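Local coordinates for protein cytochrome c (Rhodothermus marinus, PDB 3CP5) that binds a covalently attached heme c, its iron held by two axial protein ligands, and probably serves in electron transfer, at residues T46-H49 against F55-P58; A34-Q39 against S106-R111; A15-V20 against Q84-M89. All coordinates share one frame; numbering follows the deposited sequence. Where two conformers were deposited one is given.

Interaction 1. Residues T46-H49 against F55-P58; sequences TACH and FIGP. With HEC (heme c), chain C.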
ATOM      1  N   THR A  46      -5.811   9.161  -3.391  1.00  8.39           N
ATOM      2  CA  THR A  46      -7.183   9.548  -3.221  1.00  9.63           C
ATOM      3  C   THR A  46      -7.953   9.615  -4.529  1.00 11.11           C
ATOM      4  O   THR A  46      -9.159   9.560  -4.614  1.00 13.68           O
ATOM      5  CB  THR A  46      -7.284  10.876  -2.422  1.00 14.06           C
ATOM      6  OG1 THR A  46      -7.022  10.541  -1.047  0.71 25.52           O
ATOM      7  CG2 THR A  46      -8.645  11.506  -2.536  0.71 18.52           C
ATOM      8  N   ALA A  47      -7.283   9.742  -5.658  1.00 10.58           N
ATOM      9  CA  ALA A  47      -7.960   9.733  -6.939  1.00 12.13           C
ATOM     10  C   ALA A  47      -8.699   8.412  -7.150  1.00 11.98           C
ATOM     11  O   ALA A  47      -9.664   8.370  -7.891  1.00 21.55           O
ATOM     12  CB  ALA A  47      -6.941   9.939  -8.050  1.00 14.76           C
ATOM     13  N   CYS A  48      -8.201   7.315  -6.549  1.00  9.51           N
ATOM     14  CA  CYS A  48      -8.777   6.018  -6.795  1.00  9.15           C
ATOM     15  C   CYS A  48      -9.236   5.278  -5.546  1.00  8.04           C
ATOM     16  O   CYS A  48     -10.042   4.326  -5.651  1.00  9.18           O
ATOM     17  CB  CYS A  48      -7.748   5.106  -7.493  1.00 10.03           C
ATOM     18  SG  CYS A  48      -7.293   5.707  -9.146  1.00 10.02           S
ATOM     19  N   HIS A  49      -8.762   5.646  -4.359  1.00  8.73           N
ATOM     20  CA  HIS A  49      -9.071   4.916  -3.149  1.00  8.36           C
ATOM     21  C   HIS A  49      -9.711   5.805  -2.091  1.00  8.68           C
ATOM     22  O   HIS A  49      -9.273   6.949  -1.936  1.00 12.86           O
ATOM     23  CB  HIS A  49      -7.807   4.314  -2.549  1.00  7.86           C
ATOM     24  CG  HIS A  49      -7.114   3.189  -3.245  1.00  7.38           C
ATOM     25  ND1 HIS A  49      -7.533   1.870  -3.175  1.00  7.80           N
ATOM     26  CD2 HIS A  49      -5.970   3.196  -4.006  1.00  7.93           C
ATOM     27  CE1 HIS A  49      -6.673   1.113  -3.892  1.00  8.80           C
ATOM     28  NE2 HIS A  49      -5.724   1.905  -4.416  1.00  7.14           N
ATOM     29  N   PHE A  55     -14.077   2.209  -4.262  1.00 12.68           N
ATOM     30  CA  PHE A  55     -14.153   3.295  -5.233  1.00 11.16           C
ATOM     31  C   PHE A  55     -13.620   2.807  -6.581  1.00 11.89           C
ATOM     32  O   PHE A  55     -14.144   1.834  -7.097  1.00 15.61           O
ATOM     33  CB  PHE A  55     -13.401   4.514  -4.662  1.00 12.54           C
ATOM     34  CG  PHE A  55     -13.642   5.809  -5.392  1.00 14.90           C
ATOM     35  CD1 PHE A  55     -14.969   6.271  -5.553  1.00 22.73           C
ATOM     36  CD2 PHE A  55     -12.644   6.579  -5.920  1.00 18.77           C
ATOM     37  CE1 PHE A  55     -15.235   7.443  -6.242  1.00 27.53           C
ATOM     38  CE2 PHE A  55     -12.939   7.729  -6.647  1.00 22.06           C
ATOM     39  CZ  PHE A  55     -14.213   8.158  -6.810  1.00 25.40           C
ATOM     40  N   ILE A  56     -12.593   3.374  -7.158  1.00 10.80           N
ATOM     41  CA  ILE A  56     -11.971   2.776  -8.339  1.00  9.57           C
ATOM     42  C   ILE A  56     -11.185   1.562  -7.919  1.00 10.51           C
ATOM     43  O   ILE A  56     -11.197   0.549  -8.609  1.00 11.37           O
ATOM     44  CB  ILE A  56     -11.129   3.807  -9.109  1.00  8.88           C
ATOM     45  CG1 ILE A  56     -12.028   4.901  -9.697  1.00 12.12           C
ATOM     46  CG2 ILE A  56     -10.243   3.139 -10.155  1.00 11.82           C
ATOM     47  CD1 ILE A  56     -11.337   6.148 -10.191  1.00 14.90           C
ATOM     48  N   GLY A  57     -10.547   1.655  -6.764  1.00 10.27           N
ATOM     49  CA  GLY A  57      -9.889   0.504  -6.155  1.00 10.35           C
ATOM     50  C   GLY A  57     -10.509   0.168  -4.812  1.00  8.99           C
ATOM     51  O   GLY A  57     -11.451   0.843  -4.347  1.00 10.03           O
ATOM     52  N   PRO A  58      -9.997  -0.856  -4.139  1.00  9.44           N
ATOM     53  CA  PRO A  58     -10.562  -1.261  -2.839  1.00 10.29           C
ATOM     54  C   PRO A  58     -10.380  -0.268  -1.707  1.00  9.68           C
ATOM     55  O   PRO A  58      -9.491   0.581  -1.727  1.00  9.95           O
ATOM     56  CB  PRO A  58      -9.806  -2.552  -2.527  1.00 12.14           C
ATOM     57  CG  PRO A  58      -8.590  -2.547  -3.374  1.00 12.72           C
ATOM     58  CD  PRO A  58      -8.936  -1.735  -4.601  1.00  9.82           C
TER
HETATM   59 FE   HEC C 202      -4.104   1.260  -5.438  1.00  7.67          FE
HETATM   60  CHA HEC C 202      -5.055  -2.014  -5.195  1.00  7.63           C
HETATM   61  CHB HEC C 202      -2.536   1.058  -2.419  1.00  6.66           C
HETATM   62  CHC HEC C 202      -2.884   4.435  -5.894  1.00  7.17           C
HETATM   63  CHD HEC C 202      -6.122   1.649  -8.129  1.00  8.14           C
HETATM   64  NA  HEC C 202      -3.875  -0.176  -4.085  1.00  8.23           N
HETATM   65  C1A HEC C 202      -4.284  -1.509  -4.157  1.00  7.66           C
HETATM   66  C2A HEC C 202      -3.753  -2.233  -3.028  1.00  7.06           C
HETATM   67  C3A HEC C 202      -3.082  -1.378  -2.244  1.00  6.76           C
HETATM   68  C4A HEC C 202      -3.135  -0.093  -2.928  1.00  6.59           C
HETATM   69  CMA HEC C 202      -2.368  -1.657  -0.903  1.00  8.64           C
HETATM   70  CAA HEC C 202      -4.062  -3.703  -2.656  1.00  8.18           C
HETATM   71  CBA HEC C 202      -5.267  -3.848  -1.723  1.00  7.98           C
HETATM   72  CGA HEC C 202      -5.433  -5.244  -1.172  1.00  9.63           C
HETATM   73  O1A HEC C 202      -6.537  -5.516  -0.595  1.00 10.99           O
HETATM   74  O2A HEC C 202      -4.471  -6.053  -1.252  1.00  9.59           O
HETATM   75  NB  HEC C 202      -2.995   2.533  -4.367  1.00  7.32           N
HETATM   76  C1B HEC C 202      -2.552   2.295  -3.080  1.00  7.10           C
HETATM   77  C2B HEC C 202      -1.838   3.452  -2.607  1.00  7.86           C
HETATM   78  C3B HEC C 202      -1.843   4.396  -3.592  1.00  6.72           C
HETATM   79  C4B HEC C 202      -2.574   3.805  -4.694  1.00  6.32           C
HETATM   80  CMB HEC C 202      -1.224   3.529  -1.187  1.00  9.84           C
HETATM   81  CAB HEC C 202      -1.075   5.733  -3.634  1.00  7.94           C
HETATM   82  CBB HEC C 202       0.323   5.604  -3.468  1.00  9.00           C
HETATM   83  NC  HEC C 202      -4.379   2.712  -6.783  1.00  7.11           N
HETATM   84  C1C HEC C 202      -3.765   3.963  -6.849  1.00  7.58           C
HETATM   85  C2C HEC C 202      -4.258   4.715  -7.985  1.00  9.35           C
HETATM   86  C3C HEC C 202      -5.166   3.954  -8.616  1.00  9.05           C
HETATM   87  C4C HEC C 202      -5.288   2.738  -7.845  1.00  8.40           C
HETATM   88  CMC HEC C 202      -3.941   6.191  -8.187  1.00  9.16           C
HETATM   89  CAC HEC C 202      -6.166   4.361  -9.740  1.00  9.45           C
HETATM   90  CBC HEC C 202      -5.523   4.822 -10.921  1.00 12.15           C
HETATM   91  ND  HEC C 202      -5.323   0.042  -6.449  1.00  8.27           N
HETATM   92  C1D HEC C 202      -6.100   0.405  -7.543  1.00  8.63           C
HETATM   93  C2D HEC C 202      -6.887  -0.752  -7.976  1.00  7.92           C
HETATM   94  C3D HEC C 202      -6.495  -1.785  -7.223  1.00  7.84           C
HETATM   95  C4D HEC C 202      -5.585  -1.265  -6.222  1.00  8.59           C
HETATM   96  CMD HEC C 202      -7.851  -0.659  -9.190  1.00  9.36           C
HETATM   97  CAD HEC C 202      -6.881  -3.273  -7.321  1.00  9.08           C
HETATM   98  CBD HEC C 202      -5.839  -4.024  -8.187  1.00  9.79           C
HETATM   99  CGD HEC C 202      -5.853  -3.461  -9.590  1.00  9.60           C
HETATM  100  O1D HEC C 202      -4.804  -2.923 -10.048  1.00 10.88           O
HETATM  101  O2D HEC C 202      -6.977  -3.564 -10.210  1.00 11.49           O
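His49 and Pro58 meet on the proximal side of the heme: His49 ND1 donates to Pro58 O over 2.8 Å, nearly straight at 165°. The acceptor lies in the imidazole plane and ND1 lies in the carbonyl plane, so this bond, with the iron bond, helps to fix the turn of the ring. At the other end of the ring NE2 binds the heme iron at 2.0 Å. CG of His49 stands anti to its carbonyl carbon (chi1 -69°), which aims the ring at the metal. This is the CXXCH attachment motif of c-type cytochromes; within it Cys48 SG is joined to heme CAC, Cys45 makes the other covalent link, and Met100 is the second axial ligand.

The tightly packed part is the buried layer under the porphyrin. Gly57 N gives Cys48 O a firm bond of 2.9 Å, while Ile56 N reaches the same oxygen only weakly. Gly57 CA lies 3.7 Å from heme C2D, and Pro58 CD touches both His49 CE1 and heme C3D. Toward solvent the contact thins to side-chain edges: the ring of Phe55 turns its edge to the carbonyl oxygens of Ala47 and Cys48, with CE2 3.6 Å from Ala47 O, and the CD1 methyl of Ile56 meets that oxygen too. Phe55 also makes a cation-pi contact with Arg50.

A proximal imidazole that donates to a backbone carbonyl probably gains some imidazolate character, which would strengthen its donation to iron and favour the oxidised state.

Interaction 2. Residues A34-Q39 against S106-R111; sequences AQQGEQ and SEEQAR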
ATOM      1  N   ALA A  34       3.687   9.854   9.641  1.00 10.95           N
ATOM      2  CA  ALA A  34       2.294   9.621   9.262  1.00  9.95           C
ATOM      3  C   ALA A  34       1.624  10.848   8.640  1.00  9.23           C
ATOM      4  O   ALA A  34       0.856  10.718   7.715  1.00  9.49           O
ATOM      5  CB  ALA A  34       1.486   9.144  10.465  1.00 13.02           C
ATOM      6  N   GLN A  35       1.937  12.048   9.129  1.00 11.83           N
ATOM      7  CA  GLN A  35       1.408  13.272   8.544  1.00 11.35           C
ATOM      8  C   GLN A  35       1.944  13.461   7.140  1.00 11.48           C
ATOM      9  O   GLN A  35       1.193  13.833   6.241  1.00 11.91           O
ATOM     10  CB  GLN A  35       1.736  14.494   9.437  1.00 15.16           C
ATOM     11  CG  GLN A  35       1.181  15.820   8.922  1.00 20.89           C
ATOM     12  CD  GLN A  35      -0.319  15.602   8.621  1.00 34.94           C
ATOM     13  OE1 GLN A  35      -1.108  15.444   9.562  1.00 50.01           O
ATOM     14  NE2 GLN A  35      -0.664  15.569   7.344  1.00 59.37           N
ATOM     15  N   GLN A  36       3.228  13.233   6.911  1.00 10.29           N
ATOM     16  CA  GLN A  36       3.802  13.278   5.562  1.00 10.56           C
ATOM     17  C   GLN A  36       3.048  12.283   4.704  1.00  8.99           C
ATOM     18  O   GLN A  36       2.623  12.594   3.558  1.00 10.28           O
ATOM     19  CB  GLN A  36       5.293  12.941   5.581  1.00 11.41           C
ATOM     20  CG  GLN A  36       5.913  13.068   4.194  1.00 11.87           C
ATOM     21  CD  GLN A  36       7.279  12.442   3.988  1.00 18.81           C
ATOM     22  OE1 GLN A  36       7.825  11.691   4.804  1.00 22.58           O
ATOM     23  NE2 GLN A  36       7.913  12.751   2.833  1.00 34.46           N
ATOM     24  N   GLY A  37       2.835  11.096   5.192  1.00  9.03           N
ATOM     25  CA  GLY A  37       2.062  10.060   4.509  1.00  9.29           C
ATOM     26  C   GLY A  37       0.644  10.446   4.127  1.00  8.42           C
ATOM     27  O   GLY A  37       0.161  10.105   3.054  1.00  8.61           O
ATOM     28  N   GLU A  38      -0.013  11.183   5.011  1.00  9.14           N
ATOM     29  CA  GLU A  38      -1.360  11.682   4.717  1.00  9.91           C
ATOM     30  C   GLU A  38      -1.375  12.602   3.495  1.00 10.22           C
ATOM     31  O   GLU A  38      -2.220  12.523   2.604  1.00 10.22           O
ATOM     32  CB  GLU A  38      -1.923  12.383   5.939  1.00 10.64           C
ATOM     33  CG  GLU A  38      -3.320  12.931   5.841  1.00 15.15           C
ATOM     34  CD  GLU A  38      -3.897  13.473   7.137  1.00 25.39           C
ATOM     35  OE1 GLU A  38      -3.249  13.432   8.193  1.00 43.09           O
ATOM     36  OE2 GLU A  38      -5.049  13.955   7.078  1.00 42.16           O
ATOM     37  N   GLN A  39      -0.421  13.543   3.484  1.00  9.38           N
ATOM     38  CA  GLN A  39      -0.275  14.463   2.365  1.00 10.09           C
ATOM     39  C   GLN A  39       0.006  13.680   1.097  1.00  8.96           C
ATOM     40  O   GLN A  39      -0.566  13.972   0.042  1.00  9.48           O
ATOM     41  CB  GLN A  39       0.843  15.456   2.634  1.00 12.58           C
ATOM     42  CG  GLN A  39       0.577  16.353   3.830  1.00 22.23           C
ATOM     43  CD  GLN A  39       1.827  17.164   4.165  1.00 31.25           C
ATOM     44  OE1 GLN A  39       2.949  16.866   3.728  1.00 36.35           O
ATOM     45  NE2 GLN A  39       1.602  18.208   4.939  1.00 48.16           N
ATOM     46  N   SER A 106       9.259   6.964  -4.725  1.00  9.41           N
ATOM     47  CA  SER A 106      10.461   6.499  -4.042  0.72  9.32           C
ATOM     48  C   SER A 106      10.136   5.687  -2.807  1.00  9.40           C
ATOM     49  O   SER A 106       9.040   5.838  -2.267  1.00  9.37           O
ATOM     50  CB  SER A 106      11.307   7.688  -3.596  0.72 11.73           C
ATOM     51  OG  SER A 106      10.777   8.241  -2.393  0.72 10.87           O
ATOM     52  N   GLU A 107      11.076   4.862  -2.377  1.00 10.71           N
ATOM     53  CA  GLU A 107      10.850   4.071  -1.169  1.00 11.49           C
ATOM     54  C   GLU A 107      10.462   4.986   0.007  1.00 11.55           C
ATOM     55  O   GLU A 107       9.619   4.576   0.838  1.00  9.84           O
ATOM     56  CB  GLU A 107      12.063   3.170  -0.851  1.00 14.30           C
ATOM     57  CG  GLU A 107      11.987   2.482   0.484  1.00 17.02           C
ATOM     58  CD  GLU A 107      12.491   3.188   1.731  1.00 18.89           C
ATOM     59  OE1 GLU A 107      13.331   4.097   1.566  1.00 21.64           O
ATOM     60  OE2 GLU A 107      11.945   2.866   2.810  1.00 24.06           O
ATOM     61  N   GLU A 108      11.119   6.127   0.228  1.00 11.96           N
ATOM     62  CA  GLU A 108      10.766   6.941   1.402  1.00 11.62           C
ATOM     63  C   GLU A 108       9.325   7.466   1.342  1.00  8.94           C
ATOM     64  O   GLU A 108       8.682   7.511   2.344  1.00 11.75           O
ATOM     65  CB  GLU A 108      11.688   8.142   1.687  1.00 17.50           C
ATOM     66  CG  GLU A 108      11.428   8.771   3.084  1.00 39.79           C
ATOM     67  CD  GLU A 108      10.243   9.740   3.238  1.00 54.92           C
ATOM     68  OE1 GLU A 108       9.758  10.315   2.257  1.00 44.59           O
ATOM     69  OE2 GLU A 108       9.873   9.933   4.413  1.00 71.36           O
ATOM     70  N   GLN A 109       8.862   7.839   0.136  1.00  9.37           N
ATOM     71  CA  GLN A 109       7.475   8.252  -0.005  1.00  7.89           C
ATOM     72  C   GLN A 109       6.553   7.106   0.352  1.00  7.43           C
ATOM     73  O   GLN A 109       5.586   7.287   1.082  1.00  8.10           O
ATOM     74  CB  GLN A 109       7.149   8.720  -1.415  1.00  7.39           C
ATOM     75  CG  GLN A 109       7.817  10.053  -1.787  1.00  9.04           C
ATOM     76  CD  GLN A 109       7.600  10.261  -3.275  1.00  9.05           C
ATOM     77  OE1 GLN A 109       8.112   9.488  -4.084  1.00 10.48           O
ATOM     78  NE2 GLN A 109       6.780  11.260  -3.655  1.00  9.33           N
ATOM     79  N   ALA A 110       6.853   5.911  -0.178  1.00  8.48           N
ATOM     80  CA  ALA A 110       5.991   4.766   0.103  1.00  8.13           C
ATOM     81  C   ALA A 110       6.019   4.432   1.596  1.00  8.57           C
ATOM     82  O   ALA A 110       4.986   4.089   2.200  1.00  7.68           O
ATOM     83  CB  ALA A 110       6.416   3.570  -0.752  1.00  9.14           C
ATOM     84  N   ARG A 111       7.183   4.543   2.246  1.00  7.82           N
ATOM     85  CA  ARG A 111       7.264   4.224   3.684  1.00  8.11           C
ATOM     86  C   ARG A 111       6.451   5.211   4.510  1.00  7.26           C
ATOM     87  O   ARG A 111       5.823   4.833   5.519  1.00  7.95           O
ATOM     88  CB  ARG A 111       8.732   4.179   4.056  1.00 10.33           C
ATOM     89  CG  ARG A 111       8.994   3.857   5.533  1.00 11.78           C
ATOM     90  CD  ARG A 111       8.429   2.475   5.888  1.00 11.33           C
ATOM     91  NE  ARG A 111       8.518   2.193   7.317  1.00 16.74           N
ATOM     92  CZ  ARG A 111       7.617   2.572   8.240  1.00 20.91           C
ATOM     93  NH1 ARG A 111       6.517   3.257   7.952  1.00 13.37           N
ATOM     94  NH2 ARG A 111       7.845   2.231   9.496  1.00 24.48           N
TER
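Gln36 and Glu108 reach toward each other from opposite directions, linking helix 31-44 to the start of helix 107-123. These correspond to the N- and C-terminal helices of the classical cytochrome c fold, although here helix 10-17 precedes the first. Gln36 has CG anti to its backbone N and stays extended beyond it, a shape that carries its amide straight out from the helix. Glu108 starts in the same way, but bends at chi2 (-81°), and this turn brings its carboxylate round to the amide although its CB does not point at the other helix. The planes of the two flat ends are inclined by 24°. Gln36 NE2 donates to Glu108 OE1 over 3.1 Å, using the syn lone pair of the carboxylate. The bond is bent, with an N-H...O angle of 138°, and OE1 is tilted from the amide plane. Gln36 OE1 and Glu108 OE2 are 2.7 Å apart.

This meeting of polar ends is a surface contact; beside it Glu108 and Arg111 touch Leu33, and Gln109 touches Leu40. The first turn behind Glu108 is held by a capping box: in the conformer given, Ser106 OG at the N-cap accepts from Gln109 N at 3.2 Å. Gln109 in turn folds its side chain back along the turn. Its NE2 bonds to Tyr44 OH, and its OE1 takes the N-H of Ser106 in the carbonyl plane, 2.8 Å from Ser106 N.

Interaction 3. Residues A15-V20 against Q84-M89; sequences AEIGPV and QRHPVM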
ATOM      1  N   ALA A  15       7.908 -10.281  -0.868  1.00 11.90           N
ATOM      2  CA  ALA A  15       9.342  -9.976  -0.629  1.00 12.44           C
ATOM      3  C   ALA A  15      10.162 -10.522  -1.788  1.00 15.57           C
ATOM      4  O   ALA A  15      11.116  -9.888  -2.225  1.00 25.39           O
ATOM      5  CB  ALA A  15       9.764 -10.500   0.721  1.00 15.49           C
ATOM      6  N   GLU A  16       9.804 -11.666  -2.350  1.00 13.31           N
ATOM      7  CA  GLU A  16      10.519 -12.221  -3.479  1.00 14.32           C
ATOM      8  C   GLU A  16      10.277 -11.391  -4.740  1.00 13.95           C
ATOM      9  O   GLU A  16      11.238 -11.215  -5.498  1.00 18.62           O
ATOM     10  CB  GLU A  16      10.043 -13.654  -3.715  1.00 13.31           C
ATOM     11  CG  GLU A  16      10.544 -14.566  -2.624  1.00 16.25           C
ATOM     12  CD  GLU A  16      10.061 -15.999  -2.762  1.00 24.77           C
ATOM     13  OE1 GLU A  16       9.158 -16.233  -3.583  1.00 44.04           O
ATOM     14  OE2 GLU A  16      10.585 -16.842  -2.029  1.00 34.91           O
ATOM     15  N   ILE A  17       9.107 -10.826  -4.964  1.00 13.02           N
ATOM     16  CA  ILE A  17       8.893  -9.981  -6.140  1.00 12.06           C
ATOM     17  C   ILE A  17       9.642  -8.675  -6.045  1.00 11.37           C
ATOM     18  O   ILE A  17      10.253  -8.224  -7.021  1.00 13.21           O
ATOM     19  CB  ILE A  17       7.396  -9.767  -6.309  1.00 10.65           C
ATOM     20  CG1 ILE A  17       6.645 -11.062  -6.633  1.00 11.39           C
ATOM     21  CG2 ILE A  17       7.041  -8.695  -7.320  1.00 12.57           C
ATOM     22  CD1 ILE A  17       5.173 -10.964  -6.350  1.00 12.33           C
ATOM     23  N   GLY A  18       9.682  -8.026  -4.880  1.00 10.17           N
ATOM     24  CA  GLY A  18      10.413  -6.793  -4.706  1.00 10.96           C
ATOM     25  C   GLY A  18       9.711  -5.585  -5.259  1.00  9.62           C
ATOM     26  O   GLY A  18       8.584  -5.707  -5.786  1.00 10.39           O
ATOM     27  N   PRO A  19      10.344  -4.403  -5.185  1.00  8.67           N
ATOM     28  CA  PRO A  19      11.722  -4.205  -4.798  1.00  9.67           C
ATOM     29  C   PRO A  19      12.053  -4.279  -3.321  1.00  9.93           C
ATOM     30  O   PRO A  19      13.198  -4.593  -2.993  1.00 10.23           O
ATOM     31  CB  PRO A  19      12.002  -2.772  -5.258  1.00 12.07           C
ATOM     32  CG  PRO A  19      10.685  -2.070  -5.279  1.00 10.34           C
ATOM     33  CD  PRO A  19       9.704  -3.167  -5.676  1.00 11.13           C
ATOM     34  N   VAL A  20      11.110  -4.016  -2.443  1.00  8.79           N
ATOM     35  CA  VAL A  20      11.361  -4.030  -1.005  1.00  8.06           C
ATOM     36  C   VAL A  20      11.404  -5.471  -0.507  1.00  8.42           C
ATOM     37  O   VAL A  20      10.600  -6.296  -0.977  1.00  9.16           O
ATOM     38  CB  VAL A  20      10.283  -3.184  -0.285  1.00  7.76           C
ATOM     39  CG1 VAL A  20      10.412  -3.317   1.231  1.00  9.09           C
ATOM     40  CG2 VAL A  20      10.354  -1.737  -0.718  1.00 10.20           C
ATOM     41  N   GLN A  84       1.545  -8.818 -12.135  1.00 14.18           N
ATOM     42  CA  GLN A  84       2.022  -9.926 -12.937  1.00 16.84           C
ATOM     43  C   GLN A  84       2.322 -11.171 -12.113  1.00 17.02           C
ATOM     44  O   GLN A  84       2.135 -12.306 -12.644  1.00 20.74           O
ATOM     45  CB  GLN A  84       3.310  -9.502 -13.647  1.00 20.57           C
ATOM     46  CG  GLN A  84       3.136  -8.464 -14.735  1.00 19.32           C
ATOM     47  CD  GLN A  84       4.460  -7.862 -15.188  1.00 26.48           C
ATOM     48  OE1 GLN A  84       5.503  -7.937 -14.533  1.00 28.10           O
ATOM     49  NE2 GLN A  84       4.394  -7.236 -16.347  1.00 48.78           N
ATOM     50  N   ARG A  85       2.777 -10.999 -10.899  1.00 12.90           N
ATOM     51  CA  ARG A  85       3.306 -12.150 -10.168  1.00 15.23           C
ATOM     52  C   ARG A  85       2.650 -12.477  -8.849  1.00 16.58           C
ATOM     53  O   ARG A  85       2.890 -13.565  -8.283  1.00 17.46           O
ATOM     54  CB  ARG A  85       4.822 -11.870  -9.975  1.00 16.45           C
ATOM     55  CG  ARG A  85       5.583 -11.632 -11.267  0.60 17.52           C
ATOM     56  CD  ARG A  85       7.080 -11.453 -11.160  0.60 22.82           C
ATOM     57  NE  ARG A  85       7.675 -12.302 -10.140  0.60 23.58           N
ATOM     58  CZ  ARG A  85       8.899 -12.192  -9.641  0.60 28.68           C
ATOM     59  NH1 ARG A  85       9.661 -11.224 -10.128  0.60 33.84           N
ATOM     60  NH2 ARG A  85       9.365 -13.012  -8.701  0.60 30.18           N
ATOM     61  N   HIS A  86       1.785 -11.635  -8.261  1.00 12.78           N
ATOM     62  CA  HIS A  86       1.236 -11.889  -6.933  1.00 13.18           C
ATOM     63  C   HIS A  86      -0.232 -12.253  -7.054  1.00 13.59           C
ATOM     64  O   HIS A  86      -1.000 -11.472  -7.591  1.00 12.73           O
ATOM     65  CB  HIS A  86       1.404 -10.682  -6.014  1.00 12.07           C
ATOM     66  CG  HIS A  86       1.280 -11.080  -4.569  1.00 11.74           C
ATOM     67  ND1 HIS A  86       0.078 -11.447  -4.004  1.00 12.49           N
ATOM     68  CD2 HIS A  86       2.257 -11.219  -3.642  1.00 11.87           C
ATOM     69  CE1 HIS A  86       0.313 -11.779  -2.734  1.00 15.48           C
ATOM     70  NE2 HIS A  86       1.622 -11.646  -2.496  1.00 12.57           N
ATOM     71  N   PRO A  87      -0.654 -13.423  -6.594  1.00 14.15           N
ATOM     72  CA  PRO A  87      -2.045 -13.860  -6.780  1.00 14.67           C
ATOM     73  C   PRO A  87      -3.108 -12.961  -6.179  1.00 13.72           C
ATOM     74  O   PRO A  87      -4.204 -12.897  -6.736  1.00 14.42           O
ATOM     75  CB  PRO A  87      -2.144 -15.219  -6.068  1.00 19.92           C
ATOM     76  CG  PRO A  87      -0.897 -15.352  -5.325  1.00 24.86           C
ATOM     77  CD  PRO A  87       0.120 -14.445  -5.900  1.00 15.95           C
ATOM     78  N   VAL A  88      -2.806 -12.257  -5.092  1.00 12.70           N
ATOM     79  CA  VAL A  88      -3.831 -11.411  -4.518  1.00 12.05           C
ATOM     80  C   VAL A  88      -4.114 -10.207  -5.410  1.00 12.03           C
ATOM     81  O   VAL A  88      -5.264  -9.842  -5.641  1.00 12.25           O
ATOM     82  CB  VAL A  88      -3.364 -10.960  -3.134  1.00 12.73           C
ATOM     83  CG1 VAL A  88      -4.318  -9.960  -2.571  1.00 14.23           C
ATOM     84  CG2 VAL A  88      -3.241 -12.215  -2.246  1.00 16.07           C
ATOM     85  N   MET A  89      -3.042  -9.579  -5.935  1.00 11.55           N
ATOM     86  CA  MET A  89      -3.214  -8.452  -6.863  1.00 12.19           C
ATOM     87  C   MET A  89      -3.847  -8.905  -8.168  1.00 12.35           C
ATOM     88  O   MET A  89      -4.661  -8.200  -8.773  1.00 12.73           O
ATOM     89  CB  MET A  89      -1.906  -7.698  -7.139  1.00 13.69           C
ATOM     90  CG  MET A  89      -1.514  -6.703  -6.082  1.00 17.17           C
ATOM     91  SD  MET A  89      -2.591  -5.265  -6.015  1.00 13.47           S
ATOM     92  CE  MET A  89      -2.058  -4.191  -7.327  1.00 17.71           C
TER
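Ile17 lays its longer branch against Arg85 and His86, its CG1 and CD1 meeting the CB and guanidinium of Arg85 and the CB and ring edge of His86. Its CB points toward segment 84-89, and CG1 stands anti to the carbonyl carbon of Ile17 (chi1 -65°), which sends that branch across the gap. In the conformer given for Arg85, CG1 meets this residue twice: its CB at 3.9 Å, and one face of the guanidinium, over which CG1 sits 3.6 Å above the plane, displaced toward the rim. At the tip, CD1 fits into the corner between the two residues, 3.8 Å from Arg85 CB and likewise close to His86 CB. It comes to the imidazole at the ring edge, 4.0 Å from His86 CD2.

The contact joins the C-terminal end of helix 10-17 to the break between helix 79-85 and helix 87-96. His86 occupies that break: it leaves helical geometry after the first helix and is the N-cap of the second, its ND1 accepting from Val88 N at 3.2 Å in the manner of a side-chain cap. With ND1 so used, NE2 bonds to Pro10 O, and the two bonds tie the ring both to the cap of helix 87-96 and to the start of helix 10-17. Tyr71, a heme-binding residue, meets His86 edge-to-face. On the other segment the helix ends at Ile17, and Gly18 follows with a phi of 78°, which suits glycine.

Arg85 slides past Ile17 in the opposite direction and bends at chi3 (37°), which swings its guanidinium over the isoleucine. Farther out, Glu16 OE1 and Arg85 NH2 carry opposite charges but remain 6.1 Å apart, too far for a salt bridge, although a weak long-range attraction is possible.

In the fold
Interaction 1 holds the heme itself, and the other two lie around it on opposite sides of the chain's centre. The centres of interactions 2 and 3 are about 20 Å apart. The centres of interactions 1 and 2 are about 18 Å apart, and those of interactions 1 and 3 about 20 Å. No two of the three touch; the nearest atoms are about 5 to 7 Å apart. In sequence, interaction 1 is nested inside the loops closed by both others, whose own segments alternate along the chain. The Glu108 side chain of interaction 2 is about 12 Å from the heme. The His86 side chain of interaction 3 is about 8 Å from the heme, while Met89 in its second segment touches it directly.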